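Local coordinates for protein glutamine synthetase (Helicobacter pylori, PDB 5ZLI) that belongs to the glutamine synthetase family, as a type I beta enzyme that assembles from twelve copies of one chain, at residues Phe265-Leu270 against Ser325-Lys330. Sequence-based numbering, arbitrary orientation.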
loop_
_atom_site.group_PDB
_atom_site.type_symbol
_atom_site.label_atom_id
_atom_site.label_comp_id
_atom_site.label_asym_id
_atom_site.label_seq_id
_atom_site.Cartn_x
_atom_site.Cartn_y
_atom_site.Cartn_z
ATOM N N PHE B 265 13.884 23.850 28.141
ATOM C CA PHE B 265 13.617 25.042 28.926
ATOM C C PHE B 265 13.602 26.319 28.080
ATOM O O PHE B 265 13.599 27.416 28.660
ATOM C CB PHE B 265 14.617 25.179 30.046
ATOM C CG PHE B 265 14.530 24.108 31.095
ATOM C CD1 PHE B 265 14.998 22.836 30.848
ATOM C CD2 PHE B 265 14.086 24.400 32.364
ATOM C CE1 PHE B 265 14.979 21.894 31.824
ATOM C CE2 PHE B 265 14.069 23.454 33.336
ATOM C CZ PHE B 265 14.508 22.212 33.079
ATOM N N MET B 266 13.494 26.201 26.732
ATOM C CA MET B 266 13.561 27.375 25.852
ATOM C C MET B 266 12.385 28.328 26.086
ATOM O O MET B 266 11.254 27.887 26.303
ATOM C CB MET B 266 13.617 26.952 24.370
ATOM C CG MET B 266 12.322 26.455 23.722
ATOM S SD MET B 266 12.505 25.880 22.001
ATOM C CE MET B 266 12.823 27.407 21.186
ATOM N N PRO B 267 12.615 29.639 25.995
ATOM C CA PRO B 267 11.588 30.614 26.437
ATOM C C PRO B 267 10.226 30.523 25.744
ATOM O O PRO B 267 9.218 30.639 26.432
ATOM C CB PRO B 267 12.282 31.964 26.198
ATOM C CG PRO B 267 13.723 31.654 26.182
ATOM C CD PRO B 267 13.874 30.293 25.637
ATOM N N LYS B 268 10.147 30.412 24.409
ATOM C CA LYS B 268 8.863 30.440 23.694
ATOM C C LYS B 268 8.808 29.418 22.552
ATOM O O LYS B 268 9.047 29.748 21.385
ATOM C CB LYS B 268 8.595 31.855 23.180
ATOM C CG LYS B 268 7.205 32.124 22.625
ATOM C CD LYS B 268 6.204 32.361 23.739
ATOM C CE LYS B 268 5.090 33.245 23.289
ATOM N NZ LYS B 268 4.115 33.294 24.374
ATOM N N PRO B 269 8.473 28.143 22.855
ATOM C CA PRO B 269 8.311 27.149 21.775
ATOM C C PRO B 269 6.977 27.195 21.053
ATOM O O PRO B 269 6.889 26.790 19.894
ATOM C CB PRO B 269 8.456 25.809 22.500
ATOM C CG PRO B 269 8.017 26.087 23.891
ATOM C CD PRO B 269 8.474 27.504 24.191
ATOM N N LEU B 270 5.928 27.665 21.704
ATOM C CA LEU B 270 4.601 27.668 21.110
ATOM C C LEU B 270 4.177 29.107 20.918
ATOM O O LEU B 270 4.136 29.873 21.885
ATOM C CB LEU B 270 3.583 26.953 21.998
ATOM C CG LEU B 270 3.909 25.528 22.426
ATOM C CD1 LEU B 270 2.893 25.054 23.443
ATOM C CD2 LEU B 270 3.902 24.645 21.229
ATOM N N SER B 325 19.013 34.733 24.376
ATOM C CA SER B 325 18.710 34.215 23.051
ATOM C C SER B 325 17.663 35.104 22.424
ATOM O O SER B 325 16.892 35.775 23.107
ATOM C CB SER B 325 18.170 32.797 23.085
ATOM O OG SER B 325 16.961 32.776 23.794
ATOM N N THR B 326 17.632 35.102 21.108
ATOM C CA THR B 326 16.542 35.793 20.455
ATOM C C THR B 326 15.195 35.165 20.798
ATOM O O THR B 326 14.150 35.833 20.755
ATOM C CB THR B 326 16.830 35.809 18.985
ATOM O OG1 THR B 326 17.254 34.487 18.633
ATOM C CG2 THR B 326 17.924 36.805 18.738
ATOM N N ASN B 327 15.192 33.883 21.125
ATOM C CA ASN B 327 13.937 33.267 21.493
ATOM C C ASN B 327 13.395 33.873 22.784
ATOM O O ASN B 327 12.182 33.860 23.026
ATOM C CB ASN B 327 14.119 31.775 21.653
ATOM C CG ASN B 327 12.830 31.086 21.687
ATOM O OD1 ASN B 327 12.439 30.482 22.689
ATOM N ND2 ASN B 327 12.124 31.164 20.573
ATOM N N SER B 328 14.272 34.401 23.628
ATOM C CA SER B 328 13.804 35.099 24.819
ATOM C C SER B 328 12.814 36.193 24.477
ATOM O O SER B 328 11.806 36.371 25.164
ATOM C CB SER B 328 14.980 35.678 25.572
ATOM O OG SER B 328 15.817 34.620 25.957
ATOM N N TYR B 329 13.026 36.857 23.361
ATOM C CA TYR B 329 12.254 38.034 23.039
ATOM C C TYR B 329 10.933 37.715 22.361
ATOM O O TYR B 329 10.093 38.601 22.259
ATOM C CB TYR B 329 13.107 38.955 22.185
ATOM C CG TYR B 329 14.291 39.397 22.964
ATOM C CD1 TYR B 329 14.259 40.579 23.710
ATOM C CD2 TYR B 329 15.422 38.603 23.038
ATOM C CE1 TYR B 329 15.346 40.974 24.468
ATOM C CE2 TYR B 329 16.525 38.990 23.792
ATOM C CZ TYR B 329 16.481 40.175 24.498
ATOM O OH TYR B 329 17.577 40.543 25.236
ATOM N N LYS B 330 10.729 36.485 21.890
ATOM C CA LYS B 330 9.386 36.051 21.524
ATOM C C LYS B 330 8.486 35.864 22.733
ATOM O O LYS B 330 7.264 35.840 22.582
ATOM C CB LYS B 330 9.469 34.758 20.717
ATOM C CG LYS B 330 10.576 34.817 19.683
ATOM C CD LYS B 330 10.061 35.421 18.368
ATOM C CE LYS B 330 11.214 35.992 17.569
ATOM N NZ LYS B 330 12.352 35.075 17.415
#
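N327 reaches K268 with its side-chain amide, which makes one firm and one weak hydrogen bond to the backbone of that residue. The contact lies within the glutamine synthetase catalytic domain. It joins the loop between strands 262-264 and 278-286 to the short helix 326-331. CG of N327 stands anti to the backbone N (chi1 -166°), and this carries the amide across to the loop. The main bond runs from K268 N to N327 OD1, 2.9 Å and nearly straight at 166°. The donor is tilted 32° from the carbonyl plane. The return bond, N327 ND2 to K268 O, is weak at 3.5 Å. The main partner of ND2 is E474 OE2 of the second subunit, so this one side chain links the loop to the subunit interface.

The tightly packed part is N327, the most enclosed residue of the contact, with M266 and P267 around its amide. P267 CD sits 3.3 Å from N327 OD1, and M266 CE comes to 3.4 Å from the same oxygen. M266 crosses the N327 side chain at about a right angle. M266 also packs on F475 of the second subunit. P267 CB lies against N327 O and S328 CA, and P267 CG against S328 CA and OG. S328 OG is hydrogen-bonded to D372.

The looser part is the lysine pair. It is buried too, with no solvent side. K268 and K330 touch through their CB atoms, 3.9 Å apart, and then their amines part. K330 NZ makes a salt bridge to E474 of the second subunit. K268 NZ bonds to D273 O. On the way, K268 CE passes 3.5 Å from K330 O.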